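Local coordinates for protein PvdO (Pseudomonas aeruginosa, PDB 5HHA) that acts in the periplasm in maturation of the pyoverdine chromophore, binds calcium, and belongs to the formylglycine-generating enzyme family, whose oxidase activity it may share, at residues F50-P55 against L152-R157; D227-A232 against Q248-D253; F33-D38 against K147-L152. One frame throughout, in Å; residues are numbered along the deposited sequence.

Contacts 1 and 2 lie side by side in the buried part of the fold, their centres about 8 Å apart, and a salt bridge from Glu154 to Arg250 joins them. Contact 3 lies about 22 Å from contact 1, centre to centre, and is only partly buried. Contacts 1 and 3 share Leu152, because strand 149-150 is followed in the chain by helix 154-162, and all three reach the same mixed sheet. Their chemistry follows their place: contact 1 is mainly apolar, a methionine and a phenylalanine against the first turn of a helix; contact 2 sets a tyrosine hydroxyl beside a buried arginine; contact 3 relies on a tyrosine-aspartate hydrogen bond and a bridging water.

Contact 1 (F50-P55 against L152-R157); sequences FTMGTP and LSEAER
Met52 reaches from the end of strand 42-52 onto the first turn of helix 154-162 and meets Ala155 with its sulfur and methyl. Its chain is fully extended, with CG anti to the backbone N (chi1 -172°), which carries the tip straight across to the helix. There Met52 CE lies 3.6 Å from Ala155 CA, while Met52 SD rests 3.9 Å from Ala155 CB. The small alanine lets the thioether settle close to the helix backbone, and the long, flexible methionine suits the gap between strand and helix. The same methyl also touches the aliphatic part of Glu154, with Met52 CE 3.9 Å from Glu154 CG.

Phe50, two residues earlier on the same strand, points to the helix as well. The carbonyl oxygen of Ala155 sits obliquely to its ring, 3.5 Å from Phe50 CZ. Glu158 and Arg162, farther along the helix, also touch this ring.

Glu154 is stretched out from the helix, which sends its buried carboxylate past Met52 to Arg250 and Arg266 and leaves CG against the methyl. Two guanidinium groups would be expected to favour the ionised acid.

The helix start is fixed by reciprocal bonds: Glu156 N donates to Ser153 OG over 3.1 Å, and Ser153 N donates to Glu156 OE1 over 3.0 Å, meeting that oxygen from above the carboxylate plane. This is a capping box, with Ser153 as N-cap, at the head of a helix packed against a strand of the mixed sheet.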
loop_
_atom_site.group_PDB
_atom_site.type_symbol
_atom_site.label_atom_id
_atom_site.label_comp_id
_atom_site.label_asym_id
_atom_site.label_seq_id
_atom_site.Cartn_x
_atom_site.Cartn_y
_atom_site.Cartn_z
ATOM N N PHE A 50 11.443 10.699 -9.486
ATOM C CA PHE A 50 10.363 11.543 -8.995
ATOM C C PHE A 50 10.795 12.264 -7.739
ATOM O O PHE A 50 11.747 11.879 -7.106
ATOM C CB PHE A 50 9.068 10.739 -8.728
ATOM C CG PHE A 50 9.035 10.032 -7.381
ATOM C CD1 PHE A 50 9.912 8.997 -7.064
ATOM C CD2 PHE A 50 8.094 10.413 -6.420
ATOM C CE1 PHE A 50 9.851 8.373 -5.832
ATOM C CE2 PHE A 50 8.045 9.791 -5.187
ATOM C CZ PHE A 50 8.911 8.760 -4.906
ATOM N N THR A 51 10.063 13.301 -7.367
ATOM C CA THR A 51 10.326 13.996 -6.131
ATOM C C THR A 51 9.457 13.405 -5.022
ATOM O O THR A 51 8.221 13.376 -5.125
ATOM C CB THR A 51 10.020 15.504 -6.283
ATOM O OG1 THR A 51 10.817 16.046 -7.343
ATOM C CG2 THR A 51 10.281 16.260 -4.986
ATOM N N MET A 52 10.114 12.945 -3.975
ATOM C CA MET A 52 9.460 12.317 -2.840
ATOM C C MET A 52 9.395 13.281 -1.677
ATOM O O MET A 52 10.357 14.033 -1.415
ATOM C CB MET A 52 10.255 11.074 -2.442
ATOM C CG MET A 52 9.569 10.210 -1.397
ATOM S SD MET A 52 10.578 8.754 -1.037
ATOM C CE MET A 52 9.518 7.864 0.097
ATOM N N GLY A 53 8.267 13.264 -0.975
ATOM C CA GLY A 53 8.020 14.153 0.139
ATOM C C GLY A 53 6.944 15.151 -0.212
ATOM O O GLY A 53 6.267 15.027 -1.251
ATOM N N THR A 54 6.796 16.167 0.624
ATOM C CA THR A 54 5.687 17.104 0.525
ATOM C C THR A 54 6.176 18.555 0.660
ATOM O O THR A 54 6.921 18.843 1.581
ATOM C CB THR A 54 4.680 16.788 1.651
ATOM O OG1 THR A 54 4.254 15.425 1.518
ATOM C CG2 THR A 54 3.492 17.678 1.606
ATOM N N PRO A 55 5.723 19.455 -0.196
ATOM C CA PRO A 55 6.058 20.873 -0.021
ATOM C C PRO A 55 5.583 21.427 1.323
ATOM O O PRO A 55 4.532 21.030 1.802
ATOM C CB PRO A 55 5.345 21.546 -1.198
ATOM C CG PRO A 55 5.165 20.437 -2.225
ATOM C CD PRO A 55 4.917 19.213 -1.398
ATOM N N LEU A 152 7.087 -3.839 -1.313
ATOM C CA LEU A 152 7.458 -2.535 -1.843
ATOM C C LEU A 152 8.347 -1.801 -0.851
ATOM O O LEU A 152 8.230 -1.957 0.355
ATOM C CB LEU A 152 6.205 -1.678 -2.041
ATOM C CG LEU A 152 5.446 -1.921 -3.328
ATOM C CD1 LEU A 152 4.817 -3.284 -3.349
ATOM C CD2 LEU A 152 4.404 -0.857 -3.483
ATOM N N SER A 153 9.231 -0.957 -1.378
ATOM C CA SER A 153 9.870 0.056 -0.574
ATOM C C SER A 153 8.937 1.265 -0.442
ATOM O O SER A 153 8.011 1.457 -1.235
ATOM C CB SER A 153 11.214 0.491 -1.156
ATOM O OG SER A 153 10.993 1.272 -2.313
ATOM N N GLU A 154 9.211 2.093 0.551
ATOM C CA GLU A 154 8.409 3.298 0.767
ATOM C C GLU A 154 8.461 4.193 -0.463
ATOM O O GLU A 154 7.459 4.774 -0.881
ATOM C CB GLU A 154 8.882 4.049 2.007
ATOM C CG GLU A 154 7.924 5.165 2.404
ATOM C CD GLU A 154 8.280 5.957 3.639
ATOM O OE1 GLU A 154 9.379 5.781 4.194
ATOM O OE2 GLU A 154 7.394 6.735 4.071
ATOM N N ALA A 155 9.650 4.322 -1.044
ATOM C CA ALA A 155 9.798 5.145 -2.240
ATOM C C ALA A 155 8.980 4.605 -3.411
ATOM O O ALA A 155 8.328 5.353 -4.147
ATOM C CB ALA A 155 11.270 5.220 -2.618
ATOM N N GLU A 156 9.003 3.284 -3.615
ATOM C CA GLU A 156 8.197 2.670 -4.675
ATOM C C GLU A 156 6.718 2.946 -4.460
ATOM O O GLU A 156 5.977 3.204 -5.392
ATOM C CB GLU A 156 8.414 1.156 -4.732
ATOM C CG GLU A 156 9.755 0.752 -5.307
ATOM C CD GLU A 156 10.091 -0.715 -5.115
ATOM O OE1 GLU A 156 9.437 -1.412 -4.321
ATOM O OE2 GLU A 156 11.058 -1.159 -5.778
ATOM N N ARG A 157 6.295 2.886 -3.200
ATOM C CA ARG A 157 4.894 3.092 -2.885
ATOM C C ARG A 157 4.481 4.541 -3.200
ATOM O O ARG A 157 3.448 4.776 -3.846
ATOM C CB ARG A 157 4.602 2.690 -1.440
ATOM C CG ARG A 157 3.168 2.241 -1.164
ATOM C CD ARG A 157 2.142 3.368 -1.182
ATOM N NE ARG A 157 0.819 2.857 -0.829
ATOM C CZ ARG A 157 -0.275 3.601 -0.756
ATOM N NH1 ARG A 157 -0.192 4.917 -0.845
ATOM N NH2 ARG A 157 -1.443 3.022 -0.561
#

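Contact 2 (D227-A232 against Q248-D253); sequences DHYNGA and QIRGND
The Tyr229 ring and the Arg250 guanidinium meet at their edges, with the two planes turned 47° from each other. Tyr229 OH lies near the guanidinium plane, and Arg250 NH2 lies near the plane of the ring, the two atoms being 2.9 Å apart. The angle is too poor for a hydrogen bond, so this is a close polar approach and no more. Elsewhere around the tyrosine, the ring of His69 meets it with planes at about 45°, and Glu154 and Glu158 of helix 154-162 touch it too.

The two side chains come from opposite directions. Tyr229 starts a type II turn that runs to Ala232 and is closed by Ala232 N to Tyr229 O at 3.1 Å; Gly231 holds a backbone conformation that calls for glycine. The turn belongs to the long loop between strands 223-224 and 247-251, and the rigid phenol spans the distance from this loop to the sheet. Arg250 stands on strand 247-251, paired with strands 218-221 and 266-269 on its two sides, and its chain bends at the CB-CG bond (chi2 -62°), which brings the guanidinium round to the hydroxyl.

Two carboxylates hold that guanidinium: Arg250 NE is bridged to Glu154 and NH2 to Glu158. An arginine suits this buried place because its several N-H groups can serve both acids.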
loop_
_atom_site.group_PDB
_atom_site.type_symbol
_atom_site.label_atom_id
_atom_site.label_comp_id
_atom_site.label_asym_id
_atom_site.label_seq_id
_atom_site.Cartn_x
_atom_site.Cartn_y
_atom_site.Cartn_z
ATOM N N ASP A 227 12.086 9.524 11.034
ATOM C CA ASP A 227 11.235 10.667 11.326
ATOM C C ASP A 227 11.426 11.855 10.357
ATOM O O ASP A 227 11.038 12.996 10.673
ATOM C CB ASP A 227 11.564 11.100 12.765
ATOM C CG ASP A 227 10.525 11.987 13.369
ATOM O OD1 ASP A 227 9.323 11.873 13.027
ATOM O OD2 ASP A 227 10.922 12.787 14.243
ATOM N N HIS A 228 11.966 11.583 9.178
ATOM C CA HIS A 228 12.396 12.609 8.236
ATOM C C HIS A 228 12.989 11.869 7.049
ATOM O O HIS A 228 13.019 10.630 7.024
ATOM C CB HIS A 228 13.464 13.466 8.921
ATOM C CG HIS A 228 14.628 12.645 9.348
ATOM N ND1 HIS A 228 14.806 12.185 10.638
ATOM C CD2 HIS A 228 15.616 12.092 8.613
ATOM C CE1 HIS A 228 15.882 11.417 10.680
ATOM N NE2 HIS A 228 16.384 11.338 9.463
ATOM N N TYR A 229 13.500 12.618 6.084
ATOM C CA TYR A 229 14.190 12.037 4.932
ATOM C C TYR A 229 15.693 12.414 4.847
ATOM O O TYR A 229 16.288 12.301 3.786
ATOM C CB TYR A 229 13.512 12.464 3.643
ATOM C CG TYR A 229 12.147 11.838 3.419
ATOM C CD1 TYR A 229 11.971 10.441 3.390
ATOM C CD2 TYR A 229 11.038 12.635 3.164
ATOM C CE1 TYR A 229 10.733 9.873 3.128
ATOM C CE2 TYR A 229 9.797 12.062 2.888
ATOM C CZ TYR A 229 9.653 10.690 2.860
ATOM O OH TYR A 229 8.429 10.117 2.585
ATOM N N ASN A 230 16.263 12.901 5.938
ATOM C CA ASN A 230 17.696 13.200 5.959
ATOM C C ASN A 230 18.500 11.916 5.883
ATOM O O ASN A 230 18.437 11.090 6.769
ATOM C CB ASN A 230 18.043 14.023 7.191
ATOM C CG ASN A 230 17.291 15.341 7.225
ATOM O OD1 ASN A 230 17.286 16.089 6.259
ATOM N ND2 ASN A 230 16.619 15.600 8.325
ATOM N N GLY A 231 19.219 11.741 4.780
ATOM C CA GLY A 231 19.987 10.526 4.562
ATOM C C GLY A 231 19.206 9.419 3.880
ATOM O O GLY A 231 19.691 8.289 3.787
ATOM N N ALA A 232 18.004 9.731 3.379
ATOM C CA ALA A 232 17.157 8.720 2.745
ATOM C C ALA A 232 17.825 8.193 1.484
ATOM O O ALA A 232 18.503 8.949 0.763
ATOM C CB ALA A 232 15.818 9.325 2.398
ATOM N N GLN A 248 7.768 1.408 8.398
ATOM C CA GLN A 248 6.835 2.310 7.727
ATOM C C GLN A 248 5.620 1.571 7.194
ATOM O O GLN A 248 5.709 0.419 6.742
ATOM C CB GLN A 248 7.520 3.003 6.536
ATOM C CG GLN A 248 8.776 3.774 6.880
ATOM C CD GLN A 248 8.601 5.109 7.615
ATOM O OE1 GLN A 248 7.504 5.638 7.819
ATOM N NE2 GLN A 248 9.695 5.656 8.009
ATOM N N ILE A 249 4.488 2.267 7.191
ATOM C CA ILE A 249 3.289 1.863 6.467
ATOM C C ILE A 249 2.841 3.064 5.632
ATOM O O ILE A 249 3.160 4.225 5.941
ATOM C CB ILE A 249 2.169 1.364 7.415
ATOM C CG1 ILE A 249 1.807 2.432 8.434
ATOM C CG2 ILE A 249 2.605 0.090 8.112
ATOM C CD1 ILE A 249 0.649 2.037 9.382
ATOM N N ARG A 250 2.123 2.802 4.553
ATOM C CA ARG A 250 1.738 3.846 3.611
ATOM C C ARG A 250 0.265 3.760 3.248
ATOM O O ARG A 250 -0.387 2.724 3.408
ATOM C CB ARG A 250 2.592 3.772 2.348
ATOM C CG ARG A 250 3.944 4.501 2.513
ATOM C CD ARG A 250 3.734 5.999 2.792
ATOM N NE ARG A 250 4.964 6.777 2.669
ATOM C CZ ARG A 250 5.198 7.673 1.726
ATOM N NH1 ARG A 250 4.302 8.022 0.805
ATOM N NH2 ARG A 250 6.345 8.308 1.762
ATOM N N GLY A 251 -0.241 4.847 2.688
ATOM C CA GLY A 251 -1.629 4.958 2.285
ATOM C C GLY A 251 -2.479 5.465 3.427
ATOM O O GLY A 251 -2.045 6.231 4.277
ATOM N N ASN A 252 -3.746 5.070 3.411
ATOM C CA ASN A 252 -4.690 5.509 4.438
ATOM C C ASN A 252 -5.845 4.518 4.458
ATOM O O ASN A 252 -6.174 3.945 3.423
ATOM C CB ASN A 252 -5.192 6.919 4.102
ATOM C CG ASN A 252 -5.861 7.596 5.266
ATOM O OD1 ASN A 252 -5.564 7.311 6.423
ATOM N ND2 ASN A 252 -6.719 8.548 4.963
ATOM N N ASP A 253 -6.478 4.333 5.609
ATOM C CA ASP A 253 -7.528 3.334 5.720
ATOM C C ASP A 253 -8.937 3.902 5.783
ATOM O O ASP A 253 -9.179 5.098 5.969
ATOM C CB ASP A 253 -7.272 2.399 6.901
ATOM C CG ASP A 253 -7.419 3.068 8.238
ATOM O OD1 ASP A 253 -8.539 3.146 8.786
ATOM O OD2 ASP A 253 -6.369 3.501 8.798
#

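Contact 3 (F33-D38 against K147-L152); sequences FKDCKD and KRYRML
Segment 33-38, which leaves strand 32-33 as a loop, passes strand 149-150 at a distance, with Asp35 and Lys147 the nearest pair at 8.5 Å between CA atoms, so side chains and a water must span the gap. Asp35 and Tyr149 do most of this, coming from opposite directions. Tyr149 OH donates to Asp35 OD2 over a short 2.6 Å. The carboxylate stands nearly perpendicular to the ring, at 82°. Its OD2 lies at the ring edge, near the ring plane, while the hydroxyl approaches from above the carboxylate plane, 37° out of it.

Tyrosine suits the strand because its ring can be buried against Leu141 and Met42 while the hydroxyl reaches the loop. Aspartate, with a short side chain whose CG is anti to its own carbonyl carbon (chi1 -70°), keeps the acceptor close to the loop backbone.

A water makes a second link: it accepts from Asp35 N at 2.9 Å and donates to Tyr149 OH at 2.8 Å. The phenol oxygen thus gives one bond and receives another, and both lead to the same loop residue.

Lys147 lays its aliphatic CG beside the carboxylate, 3.7 Å from Asp35 OD2, a van der Waals contact. Lys147 NZ remains 5.6 Å from Asp35 OD1, too far for a salt bridge, though the opposite charges may attract weakly.

Arg284 forms a salt bridge with Asp35 OD2, the oxygen that Tyr149 also uses. A cation and a phenol donor meeting there would be expected to stabilise the ionised aspartate, and the two bonds tie this loop, next to the Cys36-Cys39 disulfide, to strands 149-150 and 278-285.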
loop_
_atom_site.group_PDB
_atom_site.type_symbol
_atom_site.label_atom_id
_atom_site.label_comp_id
_atom_site.label_asym_id
_atom_site.label_seq_id
_atom_site.Cartn_x
_atom_site.Cartn_y
_atom_site.Cartn_z
ATOM N N PHE A 33 -0.460 -7.933 -15.870
ATOM C CA PHE A 33 -0.267 -9.366 -16.054
ATOM C C PHE A 33 -0.425 -10.104 -14.741
ATOM O O PHE A 33 -0.339 -9.504 -13.662
ATOM C CB PHE A 33 1.121 -9.650 -16.619
ATOM C CG PHE A 33 2.259 -9.270 -15.692
ATOM C CD1 PHE A 33 2.776 -7.980 -15.661
ATOM C CD2 PHE A 33 2.817 -10.215 -14.839
ATOM C CE1 PHE A 33 3.839 -7.646 -14.810
ATOM C CE2 PHE A 33 3.864 -9.884 -13.985
ATOM C CZ PHE A 33 4.374 -8.589 -13.980
ATOM N N LYS A 34 -0.649 -11.414 -14.814
ATOM C CA LYS A 34 -0.676 -12.268 -13.631
ATOM C C LYS A 34 0.219 -13.462 -13.908
ATOM O O LYS A 34 0.193 -14.008 -15.015
ATOM C CB LYS A 34 -2.096 -12.794 -13.364
ATOM C CG LYS A 34 -3.103 -11.762 -12.925
ATOM C CD LYS A 34 -4.525 -12.346 -12.979
ATOM C CE LYS A 34 -4.705 -13.552 -12.086
ATOM N NZ LYS A 34 -6.128 -14.063 -12.193
ATOM N N ASP A 35 0.973 -13.910 -12.918
ATOM C CA ASP A 35 1.801 -15.097 -13.086
ATOM C C ASP A 35 1.063 -16.400 -12.813
ATOM O O ASP A 35 1.591 -17.477 -13.103
ATOM C CB ASP A 35 3.048 -15.018 -12.209
ATOM C CG ASP A 35 4.021 -13.975 -12.674
ATOM O OD1 ASP A 35 4.171 -13.812 -13.902
ATOM O OD2 ASP A 35 4.658 -13.310 -11.830
ATOM N N CYS A 36 -0.149 -16.321 -12.283
ATOM C CA CYS A 36 -0.934 -17.520 -12.036
ATOM C C CYS A 36 -2.356 -17.093 -11.721
ATOM O O CYS A 36 -2.619 -15.906 -11.486
ATOM C CB CYS A 36 -0.324 -18.347 -10.902
ATOM S SG CYS A 36 -0.785 -17.828 -9.220
ATOM N N LYS A 37 -3.298 -18.033 -11.708
ATOM C CA LYS A 37 -4.709 -17.665 -11.602
ATOM C C LYS A 37 -5.024 -16.991 -10.261
ATOM O O LYS A 37 -5.846 -16.084 -10.204
ATOM C CB LYS A 37 -5.613 -18.890 -11.820
ATOM C CG LYS A 37 -5.550 -19.444 -13.246
ATOM C CD LYS A 37 -6.456 -20.656 -13.437
ATOM C CE LYS A 37 -6.435 -21.159 -14.879
ATOM N NZ LYS A 37 -5.113 -21.751 -15.271
ATOM N N ASP A 38 -4.371 -17.476 -9.215
ATOM C CA ASP A 38 -4.557 -17.036 -7.831
ATOM C C ASP A 38 -3.637 -15.894 -7.470
ATOM O O ASP A 38 -3.690 -15.393 -6.352
ATOM C CB ASP A 38 -4.208 -18.199 -6.880
ATOM C CG ASP A 38 -5.351 -19.162 -6.682
ATOM O OD1 ASP A 38 -6.523 -18.721 -6.670
ATOM O OD2 ASP A 38 -5.069 -20.364 -6.512
ATOM N N LYS A 147 9.445 -16.408 -9.884
ATOM C CA LYS A 147 9.738 -14.994 -10.055
ATOM C C LYS A 147 10.130 -14.402 -8.713
ATOM O O LYS A 147 10.002 -15.041 -7.667
ATOM C CB LYS A 147 8.531 -14.261 -10.645
ATOM C CG LYS A 147 7.920 -14.948 -11.863
ATOM C CD LYS A 147 8.922 -14.988 -13.015
ATOM C CE LYS A 147 8.333 -15.607 -14.268
ATOM N NZ LYS A 147 9.303 -15.524 -15.392
ATOM N N ARG A 148 10.636 -13.177 -8.735
ATOM C CA ARG A 148 11.122 -12.526 -7.524
ATOM C C ARG A 148 10.098 -11.529 -6.984
ATOM O O ARG A 148 10.069 -10.378 -7.400
ATOM C CB ARG A 148 12.469 -11.844 -7.796
ATOM C CG ARG A 148 13.501 -12.815 -8.380
ATOM C CD ARG A 148 14.915 -12.247 -8.412
ATOM N NE ARG A 148 15.002 -10.970 -9.113
ATOM C CZ ARG A 148 15.365 -10.815 -10.384
ATOM N NH1 ARG A 148 15.684 -11.866 -11.130
ATOM N NH2 ARG A 148 15.412 -9.596 -10.910
ATOM N N TYR A 149 9.253 -12.000 -6.069
ATOM C CA TYR A 149 8.285 -11.148 -5.381
ATOM C C TYR A 149 8.846 -10.690 -4.042
ATOM O O TYR A 149 9.652 -11.359 -3.409
ATOM C CB TYR A 149 6.956 -11.880 -5.161
ATOM C CG TYR A 149 6.092 -11.949 -6.386
ATOM C CD1 TYR A 149 6.221 -13.000 -7.304
ATOM C CD2 TYR A 149 5.130 -10.982 -6.651
ATOM C CE1 TYR A 149 5.441 -13.058 -8.432
ATOM C CE2 TYR A 149 4.333 -11.041 -7.783
ATOM C CZ TYR A 149 4.489 -12.085 -8.668
ATOM O OH TYR A 149 3.688 -12.099 -9.774
ATOM N N ARG A 150 8.408 -9.514 -3.592
ATOM C CA ARG A 150 8.925 -8.907 -2.382
ATOM C C ARG A 150 7.983 -7.790 -1.929
ATOM O O ARG A 150 7.093 -7.407 -2.661
ATOM C CB ARG A 150 10.322 -8.327 -2.632
ATOM C CG ARG A 150 10.336 -7.327 -3.745
ATOM C CD ARG A 150 11.651 -6.563 -3.789
ATOM N NE ARG A 150 11.775 -5.755 -4.999
ATOM C CZ ARG A 150 11.235 -4.554 -5.174
ATOM N NH1 ARG A 150 10.549 -3.970 -4.203
ATOM N NH2 ARG A 150 11.421 -3.902 -6.309
ATOM N N MET A 151 8.245 -7.241 -0.747
ATOM C CA MET A 151 7.578 -6.005 -0.322
ATOM C C MET A 151 7.969 -4.836 -1.213
ATOM O O MET A 151 9.103 -4.797 -1.725
ATOM C CB MET A 151 7.994 -5.656 1.104
ATOM C CG MET A 151 7.572 -6.688 2.129
ATOM S SD MET A 151 7.972 -6.181 3.818
ATOM C CE MET A 151 6.545 -5.232 4.111
ATOM N N LEU A 152 7.087 -3.839 -1.313
ATOM C CA LEU A 152 7.458 -2.535 -1.843
ATOM C C LEU A 152 8.347 -1.801 -0.851
ATOM O O LEU A 152 8.230 -1.957 0.355
ATOM C CB LEU A 152 6.205 -1.678 -2.041
ATOM C CG LEU A 152 5.446 -1.921 -3.328
ATOM C CD1 LEU A 152 4.817 -3.284 -3.349
ATOM C CD2 LEU A 152 4.404 -0.857 -3.483
HETATM O O HOH W 1 1.003 -12.362 -10.439
#